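Local structure of uncharacterized protein McrA (Streptomyces coelicolor, 5ZMO) at residues L33-G38 / R54-P59; Y76-L81 / P114-R119; A80-R83 / C88-Q91; D84-V89 / E120-L125. The protein is a type IV restriction endonuclease whose sulfur-binding domain, the part described here, recognises sulfur in phosphorothioated DNA. One frame throughout, in Å; residues are numbered along the deposited sequence.

Contact 1. Residues L33-G38 / R54-P59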
loop_
_atom_site.group_PDB
_atom_site.type_symbol
_atom_site.label_atom_id
_atom_site.label_comp_id
_atom_site.label_asym_id
_atom_site.label_seq_id
_atom_site.Cartn_x
_atom_site.Cartn_y
_atom_site.Cartn_z
ATOM N N LEU A 33 -0.642 0.023 1.917
ATOM C CA LEU A 33 -0.512 -1.179 2.769
ATOM C C LEU A 33 -1.862 -1.756 3.164
ATOM O O LEU A 33 -2.048 -2.979 3.110
ATOM C CB LEU A 33 0.292 -0.942 4.057
ATOM C CG LEU A 33 1.766 -0.739 3.744
ATOM C CD1 LEU A 33 2.459 -0.086 4.936
ATOM C CD2 LEU A 33 2.434 -2.002 3.381
ATOM N N LEU A 34 -2.767 -0.916 3.662
ATOM C CA LEU A 34 -4.135 -1.457 4.000
ATOM C C LEU A 34 -4.847 -2.138 2.833
ATOM O O LEU A 34 -5.481 -3.216 2.985
ATOM C CB LEU A 34 -4.995 -0.340 4.582
ATOM C CG LEU A 34 -4.802 0.054 6.037
ATOM C CD1 LEU A 34 -5.621 1.300 6.342
ATOM C CD2 LEU A 34 -5.272 -1.066 6.927
ATOM N N TRP A 35 -4.706 -1.565 1.652
ATOM C CA TRP A 35 -5.315 -2.105 0.448
ATOM C C TRP A 35 -4.678 -3.443 0.172
ATOM O O TRP A 35 -5.385 -4.442 -0.090
ATOM C CB TRP A 35 -5.171 -1.164 -0.725
ATOM C CG TRP A 35 -5.698 -1.721 -1.980
ATOM C CD1 TRP A 35 -7.018 -1.775 -2.393
ATOM C CD2 TRP A 35 -4.934 -2.349 -3.023
ATOM N NE1 TRP A 35 -7.105 -2.381 -3.602
ATOM C CE2 TRP A 35 -5.862 -2.763 -4.016
ATOM C CE3 TRP A 35 -3.569 -2.633 -3.200
ATOM C CZ2 TRP A 35 -5.462 -3.397 -5.177
ATOM C CZ3 TRP A 35 -3.172 -3.270 -4.381
ATOM C CH2 TRP A 35 -4.119 -3.657 -5.324
ATOM N N ALA A 36 -3.339 -3.477 0.218
ATOM C CA ALA A 36 -2.628 -4.762 -0.059
ATOM C C ALA A 36 -2.970 -5.896 0.938
ATOM O O ALA A 36 -3.063 -7.066 0.570
ATOM C CB ALA A 36 -1.136 -4.550 -0.101
ATOM N N ILE A 37 -3.231 -5.545 2.208
ATOM C CA ILE A 37 -3.627 -6.548 3.195
ATOM C C ILE A 37 -4.985 -7.067 2.824
ATOM O O ILE A 37 -5.263 -8.292 2.881
ATOM C CB ILE A 37 -3.554 -6.010 4.638
ATOM C CG1 ILE A 37 -2.101 -5.758 5.037
ATOM C CG2 ILE A 37 -4.230 -6.998 5.581
ATOM C CD1 ILE A 37 -1.946 -4.821 6.236
ATOM N N GLY A 38 -5.895 -6.154 2.514
ATOM C CA GLY A 38 -7.238 -6.567 2.015
ATOM C C GLY A 38 -7.192 -7.451 0.776
ATOM O O GLY A 38 -7.928 -8.491 0.673
ATOM N N ARG A 54 -3.178 1.199 -9.531
ATOM C CA ARG A 54 -3.521 2.618 -9.713
ATOM C C ARG A 54 -5.020 2.807 -9.737
ATOM O O ARG A 54 -5.565 3.610 -8.976
ATOM C CB ARG A 54 -2.894 3.170 -10.950
ATOM C CG ARG A 54 -3.360 4.537 -11.392
ATOM C CD ARG A 54 -2.979 4.709 -12.848
ATOM N NE ARG A 54 -3.863 3.863 -13.694
ATOM C CZ ARG A 54 -3.620 3.561 -14.966
ATOM N NH1 ARG A 54 -2.501 3.957 -15.574
ATOM N NH2 ARG A 54 -4.467 2.762 -15.608
ATOM N N ASP A 55 -5.707 2.009 -10.543
ATOM C CA ASP A 55 -7.155 2.150 -10.658
ATOM C C ASP A 55 -7.959 1.763 -9.439
ATOM O O ASP A 55 -8.946 2.435 -9.152
ATOM C CB ASP A 55 -7.694 1.495 -11.933
ATOM C CG ASP A 55 -7.196 2.218 -13.235
ATOM O OD1 ASP A 55 -6.659 3.364 -13.221
ATOM O OD2 ASP A 55 -7.423 1.678 -14.338
ATOM N N ALA A 56 -7.509 0.760 -8.684
ATOM C CA ALA A 56 -8.102 0.390 -7.458
ATOM C C ALA A 56 -7.850 1.383 -6.333
ATOM O O ALA A 56 -8.736 1.683 -5.508
ATOM C CB ALA A 56 -7.607 -0.989 -7.036
ATOM N N VAL A 57 -6.627 1.898 -6.275
ATOM C CA VAL A 57 -6.200 2.593 -5.090
ATOM C C VAL A 57 -6.374 4.103 -5.194
ATOM O O VAL A 57 -6.609 4.782 -4.184
ATOM C CB VAL A 57 -4.756 2.208 -4.672
ATOM C CG1 VAL A 57 -4.347 2.968 -3.402
ATOM C CG2 VAL A 57 -4.674 0.745 -4.386
ATOM N N ALA A 58 -6.326 4.628 -6.399
ATOM C CA ALA A 58 -6.452 6.091 -6.591
ATOM C C ALA A 58 -7.699 6.694 -5.915
ATOM O O ALA A 58 -7.619 7.756 -5.250
ATOM C CB ALA A 58 -6.387 6.484 -8.093
ATOM N N PRO A 59 -8.880 6.094 -6.137
ATOM C CA PRO A 59 -10.039 6.684 -5.476
ATOM C C PRO A 59 -10.052 6.539 -3.960
ATOM O O PRO A 59 -10.622 7.400 -3.298
ATOM C CB PRO A 59 -11.249 5.830 -5.984
ATOM C CG PRO A 59 -10.718 4.829 -6.904
ATOM C CD PRO A 59 -9.229 4.957 -7.036
#
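Segments 33-38 and 54-59, on helices 28-41 and 50-63, have their nearest CA atoms at Trp35 and Val57, 7.3 Å apart. The indole of Trp35 carries most of the contact. Its CG stands anti to the backbone N (chi1 176°), which carries the indole out from its own helix and lays it against the next. Val57 answers with a single methyl: CG2 sits over one face of the indole, 3.6 Å from the centroid of the five-membered ring and 18° off the ring normal. This is a CH-pi contact, and CG2 is nearest to CD2 of Trp35, at 3.4 Å. The contact joins two successive helices of the largely helical sulfur-binding domain. Ala56 adds a second, smaller touch one residue earlier, its CB reaching the ring obliquely at 3.7 Å from Trp35 CZ2. No hydrogen bond crosses between the two segments, and the join is apolar, with both Trp35 and Val57 buried. The indole also packs on Thr53 and Leu60 of helix 50-63, while Val57 additionally meets Val74 of helix 70-83.

Contact 2. Residues Y76-L81 / P114-R119. With nucleotides of chain B.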
loop_
_atom_site.group_PDB
_atom_site.type_symbol
_atom_site.label_atom_id
_atom_site.label_comp_id
_atom_site.label_asym_id
_atom_site.label_seq_id
_atom_site.Cartn_x
_atom_site.Cartn_y
_atom_site.Cartn_z
ATOM N N TYR A 76 3.736 7.280 -5.508
ATOM C CA TYR A 76 4.772 7.512 -4.462
ATOM C C TYR A 76 5.008 6.252 -3.576
ATOM O O TYR A 76 6.108 5.745 -3.576
ATOM C CB TYR A 76 4.470 8.717 -3.640
ATOM C CG TYR A 76 4.698 10.011 -4.423
ATOM C CD1 TYR A 76 5.970 10.366 -4.843
ATOM C CD2 TYR A 76 3.642 10.859 -4.703
ATOM C CE1 TYR A 76 6.179 11.538 -5.509
ATOM C CE2 TYR A 76 3.811 11.989 -5.479
ATOM C CZ TYR A 76 5.088 12.341 -5.852
ATOM O OH TYR A 76 5.313 13.506 -6.562
ATOM N N PRO A 77 3.951 5.690 -2.964
ATOM C CA PRO A 77 4.135 4.464 -2.110
ATOM C C PRO A 77 4.384 3.212 -2.948
ATOM O O PRO A 77 5.022 2.291 -2.469
ATOM C CB PRO A 77 2.820 4.358 -1.321
ATOM C CG PRO A 77 1.832 5.084 -2.195
ATOM C CD PRO A 77 2.596 6.254 -2.833
ATOM N N PHE A 78 3.879 3.183 -4.178
ATOM C CA PHE A 78 4.065 2.053 -5.101
ATOM C C PHE A 78 5.524 1.746 -5.295
ATOM O O PHE A 78 5.901 0.596 -5.477
ATOM C CB PHE A 78 3.374 2.337 -6.414
ATOM C CG PHE A 78 3.346 1.197 -7.359
ATOM C CD1 PHE A 78 2.345 0.236 -7.260
ATOM C CD2 PHE A 78 4.312 1.071 -8.341
ATOM C CE1 PHE A 78 2.293 -0.807 -8.175
ATOM C CE2 PHE A 78 4.282 0.040 -9.230
ATOM C CZ PHE A 78 3.263 -0.934 -9.135
ATOM N N TRP A 79 6.334 2.790 -5.252
ATOM C CA TRP A 79 7.799 2.651 -5.249
ATOM C C TRP A 79 8.476 2.695 -3.916
ATOM O O TRP A 79 9.324 1.844 -3.616
ATOM C CB TRP A 79 8.366 3.806 -6.109
ATOM C CG TRP A 79 9.883 3.688 -6.362
ATOM C CD1 TRP A 79 10.847 4.519 -5.847
ATOM C CD2 TRP A 79 10.544 2.821 -7.263
ATOM N NE1 TRP A 79 12.077 4.126 -6.287
ATOM C CE2 TRP A 79 11.933 3.137 -7.199
ATOM C CE3 TRP A 79 10.133 1.798 -8.095
ATOM C CZ2 TRP A 79 12.873 2.454 -7.924
ATOM C CZ3 TRP A 79 11.093 1.116 -8.835
ATOM C CH2 TRP A 79 12.433 1.458 -8.736
ATOM N N ALA A 80 8.063 3.602 -3.043
ATOM C CA ALA A 80 8.730 3.843 -1.762
ATOM C C ALA A 80 8.630 2.706 -0.788
ATOM O O ALA A 80 9.520 2.522 0.018
ATOM C CB ALA A 80 8.224 5.085 -1.105
ATOM N N LEU A 81 7.541 1.943 -0.833
ATOM C CA LEU A 81 7.462 0.753 0.003
ATOM C C LEU A 81 8.572 -0.328 -0.234
ATOM O O LEU A 81 8.864 -1.171 0.660
ATOM C CB LEU A 81 6.092 0.118 -0.156
ATOM C CG LEU A 81 4.883 0.369 0.745
ATOM C CD1 LEU A 81 5.074 0.983 2.120
ATOM C CD2 LEU A 81 3.590 0.625 0.081
ATOM N N PRO A 114 4.696 -2.342 -14.771
ATOM C CA PRO A 114 5.270 -3.398 -13.926
ATOM C C PRO A 114 4.306 -3.956 -12.930
ATOM O O PRO A 114 3.448 -3.211 -12.425
ATOM C CB PRO A 114 6.354 -2.698 -13.164
ATOM C CG PRO A 114 5.847 -1.317 -13.030
ATOM C CD PRO A 114 5.215 -1.030 -14.353
ATOM N N SER A 115 4.431 -5.257 -12.659
ATOM C CA SER A 115 3.661 -5.833 -11.572
ATOM C C SER A 115 4.341 -5.630 -10.218
ATOM O O SER A 115 5.538 -5.468 -10.111
ATOM C CB SER A 115 3.300 -7.284 -11.870
ATOM O OG SER A 115 2.253 -7.312 -12.809
ATOM N N ALA A 116 3.558 -5.540 -9.142
ATOM C CA ALA A 116 4.121 -5.344 -7.871
ATOM C C ALA A 116 3.151 -5.801 -6.822
ATOM O O ALA A 116 1.966 -5.983 -7.117
ATOM C CB ALA A 116 4.422 -3.880 -7.620
ATOM N N GLY A 117 3.712 -5.957 -5.626
ATOM C CA GLY A 117 2.920 -6.265 -4.436
ATOM C C GLY A 117 3.769 -6.694 -3.271
ATOM O O GLY A 117 4.971 -6.409 -3.183
ATOM N N LEU A 118 3.107 -7.301 -2.282
ATOM C CA LEU A 118 3.784 -7.697 -1.045
ATOM C C LEU A 118 4.882 -8.744 -1.375
ATOM O O LEU A 118 4.799 -9.445 -2.373
ATOM C CB LEU A 118 2.783 -8.329 -0.058
ATOM C CG LEU A 118 1.724 -7.331 0.436
ATOM C CD1 LEU A 118 0.642 -8.100 1.185
ATOM C CD2 LEU A 118 2.240 -6.235 1.319
ATOM N N ARG A 119 5.881 -8.792 -0.521
ATOM C CA ARG A 119 6.836 -9.919 -0.499
ATOM C C ARG A 119 6.114 -11.284 -0.334
ATOM O O ARG A 119 5.066 -11.348 0.300
ATOM C CB ARG A 119 7.799 -9.727 0.610
ATOM C CG ARG A 119 8.837 -8.646 0.339
ATOM C CD ARG A 119 9.189 -7.895 1.593
ATOM N NE ARG A 119 10.399 -8.289 2.305
ATOM C CZ ARG A 119 10.496 -9.205 3.273
ATOM N NH1 ARG A 119 11.672 -9.409 3.841
ATOM N NH2 ARG A 119 9.471 -9.950 3.661
ATOM P P DC B 5 2.094 15.611 -0.668
ATOM O OP1 DC B 5 1.229 15.995 0.464
ATOM O OP2 DC B 5 1.614 15.242 -2.000
ATOM O "O5'" DC B 5 3.153 16.779 -0.916
ATOM C "C5'" DC B 5 3.808 17.376 0.196
ATOM C "C4'" DC B 5 4.461 18.660 -0.252
ATOM O "O4'" DC B 5 5.603 18.418 -1.098
ATOM C "C3'" DC B 5 3.562 19.620 -1.029
ATOM O "O3'" DC B 5 3.947 20.945 -0.588
ATOM C "C2'" DC B 5 3.980 19.390 -2.480
ATOM C "C1'" DC B 5 5.465 19.059 -2.377
ATOM N N1 DC B 5 6.038 18.154 -3.403
ATOM C C2 DC B 5 7.221 18.477 -4.059
ATOM O O2 DC B 5 7.727 19.605 -3.886
ATOM N N3 DC B 5 7.750 17.597 -4.944
ATOM C C4 DC B 5 7.132 16.438 -5.180
ATOM N N4 DC B 5 7.700 15.595 -6.041
ATOM C C5 DC B 5 5.946 16.069 -4.494
ATOM C C6 DC B 5 5.426 16.951 -3.640
#
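The hydroxyl oxygen of Tyr76 accepts a hydrogen bond from the N4 amino group of DC5 of chain B, with OH and N4 3.2 Å apart and an N-H...O angle of 146°. The phenol comes to the base with its tip, and its OH also lies 3.4 Å from C5 of the same cytosine, so the tyrosine touches the base edge that faces the major groove in duplex DNA. Two residues along helix 70-83, Phe78 reaches a quite different partner, the strand 115-117. Its CG is anti to the backbone N (chi1 -173°), and the far end of the ring arrives at the strand. Ala116 CB meets the ring obliquely, 3.5 Å from CZ of Phe78. The carbonyl oxygen of Pro114 lies at the ring edge near its plane, 4.0 Å from Phe78 CZ, and the proline ring touches more loosely, its CG being 4.3 Å from Phe78 CE2. Trp50 also meets the Phe78 ring edge-to-face. The chemistry thus divides along one helix: a polar tip capable of reading a cytosine amino group points to the DNA, whereas the Phe78 contact with 114-119 is mainly apolar, with no hydrogen bond between the two segments.

Contact 3. Residues A80-R83 / C88-Q91. With nucleotides of chain B.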
loop_
_atom_site.group_PDB
_atom_site.type_symbol
_atom_site.label_atom_id
_atom_site.label_comp_id
_atom_site.label_asym_id
_atom_site.label_seq_id
_atom_site.Cartn_x
_atom_site.Cartn_y
_atom_site.Cartn_z
ATOM N N ALA A 80 8.063 3.602 -3.043
ATOM C CA ALA A 80 8.730 3.843 -1.762
ATOM C C ALA A 80 8.630 2.706 -0.788
ATOM O O ALA A 80 9.520 2.522 0.018
ATOM C CB ALA A 80 8.224 5.085 -1.105
ATOM N N LEU A 81 7.541 1.943 -0.833
ATOM C CA LEU A 81 7.462 0.753 0.003
ATOM C C LEU A 81 8.572 -0.328 -0.234
ATOM O O LEU A 81 8.864 -1.171 0.660
ATOM C CB LEU A 81 6.092 0.118 -0.156
ATOM C CG LEU A 81 4.883 0.369 0.745
ATOM C CD1 LEU A 81 5.074 0.983 2.120
ATOM C CD2 LEU A 81 3.590 0.625 0.081
ATOM N N VAL A 82 9.160 -0.382 -1.416
ATOM C CA VAL A 82 10.337 -1.268 -1.686
ATOM C C VAL A 82 11.411 -0.989 -0.660
ATOM O O VAL A 82 11.920 -1.917 0.090
ATOM C CB VAL A 82 10.850 -1.127 -3.155
ATOM C CG1 VAL A 82 12.148 -1.936 -3.382
ATOM C CG2 VAL A 82 9.770 -1.568 -4.120
ATOM N N ARG A 83 11.733 0.288 -0.495
ATOM C CA ARG A 83 12.737 0.722 0.512
ATOM C C ARG A 83 12.398 0.370 1.961
ATOM O O ARG A 83 13.301 0.131 2.773
ATOM C CB ARG A 83 13.053 2.233 0.408
ATOM C CG ARG A 83 14.469 2.594 -0.018
ATOM C CD ARG A 83 14.939 3.963 0.505
ATOM N NE ARG A 83 16.320 4.253 0.077
ATOM C CZ ARG A 83 16.682 4.656 -1.151
ATOM N NH1 ARG A 83 17.974 4.872 -1.421
ATOM N NH2 ARG A 83 15.773 4.850 -2.118
ATOM N N CYS A 88 7.518 -5.365 -3.489
ATOM C CA CYS A 88 8.346 -5.849 -4.625
ATOM C C CYS A 88 7.792 -5.240 -5.894
ATOM O O CYS A 88 6.598 -5.305 -6.121
ATOM C CB CYS A 88 8.196 -7.366 -4.792
ATOM S SG CYS A 88 8.618 -8.245 -3.294
ATOM N N VAL A 89 8.649 -4.690 -6.736
ATOM C CA VAL A 89 8.253 -4.176 -8.037
ATOM C C VAL A 89 9.046 -4.968 -9.096
ATOM O O VAL A 89 10.236 -4.927 -9.108
ATOM C CB VAL A 89 8.529 -2.648 -8.161
ATOM C CG1 VAL A 89 8.212 -2.170 -9.556
ATOM C CG2 VAL A 89 7.695 -1.803 -7.171
ATOM N N GLU A 90 8.376 -5.722 -9.932
ATOM C CA GLU A 90 9.027 -6.469 -11.027
ATOM C C GLU A 90 9.445 -5.473 -12.127
ATOM O O GLU A 90 8.845 -4.398 -12.268
ATOM C CB GLU A 90 8.084 -7.463 -11.687
ATOM C CG GLU A 90 7.573 -8.595 -10.862
ATOM C CD GLU A 90 6.983 -9.708 -11.762
ATOM O OE1 GLU A 90 7.299 -10.896 -11.517
ATOM O OE2 GLU A 90 6.239 -9.408 -12.743
ATOM N N GLN A 91 10.482 -5.823 -12.893
ATOM C CA GLN A 91 10.919 -4.991 -14.045
ATOM C C GLN A 91 11.383 -3.637 -13.590
ATOM O O GLN A 91 11.292 -2.670 -14.387
ATOM C CB GLN A 91 9.821 -4.844 -15.111
ATOM C CG GLN A 91 9.184 -6.135 -15.621
ATOM C CD GLN A 91 8.225 -5.892 -16.791
ATOM O OE1 GLN A 91 8.654 -5.786 -17.945
ATOM N NE2 GLN A 91 6.944 -5.749 -16.508
ATOM P P DG B 3 11.891 7.219 -0.034
ATOM O OP1 DG B 3 12.203 6.103 0.875
ATOM O OP2 DG B 3 12.145 7.101 -1.469
ATOM O "O5'" DG B 3 10.378 7.590 0.262
ATOM C "C5'" DG B 3 9.883 7.842 1.618
ATOM C "C4'" DG B 3 8.961 9.042 1.582
ATOM O "O4'" DG B 3 9.739 10.255 1.398
ATOM C "C3'" DG B 3 7.961 9.043 0.416
ATOM O "O3'" DG B 3 6.821 9.801 0.828
ATOM C "C2'" DG B 3 8.658 9.891 -0.633
ATOM C "C1'" DG B 3 9.251 10.967 0.244
ATOM N N9 DG B 3 10.368 11.716 -0.330
ATOM C C8 DG B 3 11.321 11.266 -1.207
ATOM N N7 DG B 3 12.230 12.171 -1.483
ATOM C C5 DG B 3 11.855 13.277 -0.736
ATOM C C6 DG B 3 12.435 14.576 -0.658
ATOM O O6 DG B 3 13.466 14.986 -1.202
ATOM N N1 DG B 3 11.735 15.397 0.216
ATOM C C2 DG B 3 10.578 15.042 0.878
ATOM N N2 DG B 3 10.061 15.958 1.710
ATOM N N3 DG B 3 10.040 13.834 0.823
ATOM C C4 DG B 3 10.714 13.016 -0.013
#
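The flat guanidinium of Arg83 lies obliquely to the phosphate of DG3 of chain B, its NH2 being 4.3 Å from OP2 of DG3, too far for a hydrogen bond. The closer approach is made by the aliphatic part of the side chain, where CD lies 3.5 Å from OP1 of DG3; the chain, extended from CG to NE, runs past the phosphate. Its positive charge would be expected to favour the DNA backbone at this distance. Ala80, a turn earlier, touches the same nucleotide through CB, 3.6 Å from O5'. Val82 is turned the other way, toward the strand. Its CG2, anti to the carbonyl carbon, meets CG2 of Val89 at 3.7 Å, methyl against methyl, with the two side chains crossing at about a right angle. The same Val82 CG2 comes no nearer than 4.5 Å to the backbone N of Cys88. This C-terminal part of helix 70-83 has DNA contacts through Ala80 and Arg83 and sheet contacts through Val82: Val82 packs on Trp87 as well, Val89 continues onto Pro114 and Ala116, and strand 88-89 forms one border of the antiparallel three-stranded sheet, paired with strand 115-117.

Contact 4. Residues D84-V89 / E120-L125; sequences DDLWCV and EDDYNL
A Schellman motif closes helix 70-83, and the residues that complete it, Asp85 and Leu86, lie across from Asp122 in the first turn of helix 120-128, through their backbone oxygens and the end of the Leu86 side chain. Asp85 is the C-prime residue, with a positive phi of 62°; its N bonds back to Val82 O, and Leu86 N reaches Leu81 O. Direct touching across the contact is slight: Asp122 OD2 stands 4.4 Å from Asp85 O and 4.5 Å from Leu86 CD2. A water molecule bridges the segments, donating to Asp122 OD2 at 2.6 Å and, more weakly, to Leu86 O at 2.8 Å. Arginines gather round the same carboxylate oxygen. Arg12 and Arg119 both form salt bridges to Asp122 OD2 through their NH2 atoms, and Arg12 NH2 also hydrogen-bonds Asp85 O, tying the turn to the helix start by a second route. With two arginines and a water on one oxygen, the negative charge of buried Asp122 is probably well balanced, which would favour the ionised form. Next to it, Asp121 OD1 takes a weak bond from the backbone N of Asp122, 2.7 Å away, and pairs with Arg119, the N-cap residue. Acidic side chains in the first turn, where the helix dipole would favour negative charge, are characteristic of helix N-termini, just as the positive-phi Asp85 is of a Schellman C-terminus.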
loop_
_atom_site.group_PDB
_atom_site.type_symbol
_atom_site.label_atom_id
_atom_site.label_comp_id
_atom_site.label_asym_id
_atom_site.label_seq_id
_atom_site.Cartn_x
_atom_site.Cartn_y
_atom_site.Cartn_z
ATOM N N ASP A 84 11.098 0.307 2.301
ATOM C CA ASP A 84 10.654 -0.121 3.614
ATOM C C ASP A 84 10.603 -1.659 3.817
ATOM O O ASP A 84 10.130 -2.099 4.868
ATOM C CB ASP A 84 9.235 0.413 3.890
ATOM C CG ASP A 84 9.185 1.914 4.017
ATOM O OD1 ASP A 84 9.951 2.494 4.829
ATOM O OD2 ASP A 84 8.328 2.511 3.340
ATOM N N ASP A 85 11.111 -2.423 2.867
ATOM C CA ASP A 85 11.186 -3.897 2.911
ATOM C C ASP A 85 9.798 -4.492 2.979
ATOM O O ASP A 85 9.640 -5.555 3.576
ATOM C CB ASP A 85 12.038 -4.418 4.093
ATOM C CG ASP A 85 13.469 -3.892 4.054
ATOM O OD1 ASP A 85 13.994 -3.719 2.928
ATOM O OD2 ASP A 85 14.053 -3.632 5.133
ATOM N N LEU A 86 8.823 -3.822 2.367
ATOM C CA LEU A 86 7.409 -4.274 2.405
ATOM C C LEU A 86 6.808 -4.536 1.051
ATOM O O LEU A 86 5.594 -4.831 0.928
ATOM C CB LEU A 86 6.611 -3.206 3.150
ATOM C CG LEU A 86 6.797 -3.180 4.647
ATOM C CD1 LEU A 86 6.306 -1.868 5.264
ATOM C CD2 LEU A 86 6.044 -4.410 5.217
ATOM N N TRP A 87 7.608 -4.436 0.002
ATOM C CA TRP A 87 7.058 -4.370 -1.339
ATOM C C TRP A 87 8.045 -4.803 -2.406
ATOM O O TRP A 87 9.239 -4.610 -2.221
ATOM C CB TRP A 87 6.549 -2.961 -1.578
ATOM C CG TRP A 87 5.581 -2.707 -2.649
ATOM C CD1 TRP A 87 5.833 -2.003 -3.809
ATOM C CD2 TRP A 87 4.187 -2.999 -2.677
ATOM N NE1 TRP A 87 4.715 -1.884 -4.549
ATOM C CE2 TRP A 87 3.663 -2.436 -3.866
ATOM C CE3 TRP A 87 3.300 -3.652 -1.791
ATOM C CZ2 TRP A 87 2.330 -2.546 -4.231
ATOM C CZ3 TRP A 87 1.968 -3.717 -2.127
ATOM C CH2 TRP A 87 1.476 -3.151 -3.348
ATOM N N CYS A 88 7.518 -5.365 -3.489
ATOM C CA CYS A 88 8.346 -5.849 -4.625
ATOM C C CYS A 88 7.792 -5.240 -5.894
ATOM O O CYS A 88 6.598 -5.305 -6.121
ATOM C CB CYS A 88 8.196 -7.366 -4.792
ATOM S SG CYS A 88 8.618 -8.245 -3.294
ATOM N N VAL A 89 8.649 -4.690 -6.736
ATOM C CA VAL A 89 8.253 -4.176 -8.037
ATOM C C VAL A 89 9.046 -4.968 -9.096
ATOM O O VAL A 89 10.236 -4.927 -9.108
ATOM C CB VAL A 89 8.529 -2.648 -8.161
ATOM C CG1 VAL A 89 8.212 -2.170 -9.556
ATOM C CG2 VAL A 89 7.695 -1.803 -7.171
ATOM N N GLU A 120 6.681 -12.348 -0.892
ATOM C CA GLU A 120 6.000 -13.664 -0.855
ATOM C C GLU A 120 5.771 -14.144 0.574
ATOM O O GLU A 120 4.677 -14.666 0.899
ATOM C CB GLU A 120 6.724 -14.772 -1.677
ATOM C CG GLU A 120 5.895 -16.062 -1.736
ATOM C CD GLU A 120 6.575 -17.260 -2.396
ATOM O OE1 GLU A 120 7.468 -17.031 -3.265
ATOM O OE2 GLU A 120 6.204 -18.427 -2.021
ATOM N N ASP A 121 6.791 -14.043 1.396
ATOM C CA ASP A 121 6.683 -14.493 2.802
ATOM C C ASP A 121 5.594 -13.737 3.563
ATOM O O ASP A 121 4.799 -14.311 4.277
ATOM C CB ASP A 121 8.029 -14.414 3.516
ATOM C CG ASP A 121 8.686 -13.008 3.507
ATOM O OD1 ASP A 121 8.169 -12.043 2.902
ATOM O OD2 ASP A 121 9.755 -12.857 4.155
ATOM N N ASP A 122 5.504 -12.433 3.340
ATOM C CA ASP A 122 4.419 -11.637 3.947
ATOM C C ASP A 122 3.043 -12.011 3.426
ATOM O O ASP A 122 2.107 -12.149 4.223
ATOM C CB ASP A 122 4.698 -10.143 3.790
ATOM C CG ASP A 122 5.988 -9.729 4.397
ATOM O OD1 ASP A 122 6.389 -10.335 5.441
ATOM O OD2 ASP A 122 6.577 -8.681 3.929
ATOM N N TYR A 123 2.883 -12.089 2.104
ATOM C CA TYR A 123 1.629 -12.472 1.506
ATOM C C TYR A 123 1.199 -13.858 2.043
ATOM O O TYR A 123 0.001 -14.065 2.400
ATOM C CB TYR A 123 1.774 -12.530 -0.016
ATOM C CG TYR A 123 0.575 -12.979 -0.780
ATOM C CD1 TYR A 123 -0.369 -12.087 -1.189
ATOM C CD2 TYR A 123 0.413 -14.304 -1.159
ATOM C CE1 TYR A 123 -1.488 -12.457 -1.959
ATOM C CE2 TYR A 123 -0.724 -14.717 -1.846
ATOM C CZ TYR A 123 -1.678 -13.798 -2.267
ATOM O OH TYR A 123 -2.845 -14.141 -2.989
ATOM N N ASN A 124 2.136 -14.803 2.012
ATOM C CA ASN A 124 1.802 -16.171 2.555
ATOM C C ASN A 124 1.404 -16.115 4.026
ATOM O O ASN A 124 0.493 -16.863 4.419
ATOM C CB ASN A 124 2.863 -17.220 2.326
ATOM C CG ASN A 124 3.126 -17.497 0.850
ATOM O OD1 ASN A 124 4.245 -17.883 0.480
ATOM N ND2 ASN A 124 2.152 -17.257 0.020
ATOM N N LEU A 125 2.069 -15.292 4.857
ATOM C CA LEU A 125 1.662 -15.132 6.266
ATOM C C LEU A 125 0.214 -14.610 6.396
ATOM O O LEU A 125 -0.587 -15.144 7.166
ATOM C CB LEU A 125 2.626 -14.197 7.028
ATOM C CG LEU A 125 2.202 -13.712 8.399
ATOM C CD1 LEU A 125 2.152 -14.879 9.356
ATOM C CD2 LEU A 125 3.142 -12.660 8.910
HETATM O O HOH W 1 5.532 -7.392 1.965
#

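In the fold
Along the chain, contact 1 closes before the others open; contacts 2 and 3 then start from the same helix, 70-83, and contact 4 alternates its segments with those of contact 2. The centres of contacts 2 and 3 lie only about 4 Å apart, because both share Ala80 and Leu81 of that helix and reach neighbouring strands of one antiparallel sheet, joined where Gly117 O meets Cys88 N at 2.8 Å. Contact 1 and contact 4, with centres about 15 Å apart, still touch through Ala36 CB and Trp87 CZ3, at 3.8 Å. Helix 70-83 is common to contacts 2 and 3 and carries DNA-facing residues, while strand 88-89, through Cys88 and Val89, links contact 3 to contact 4.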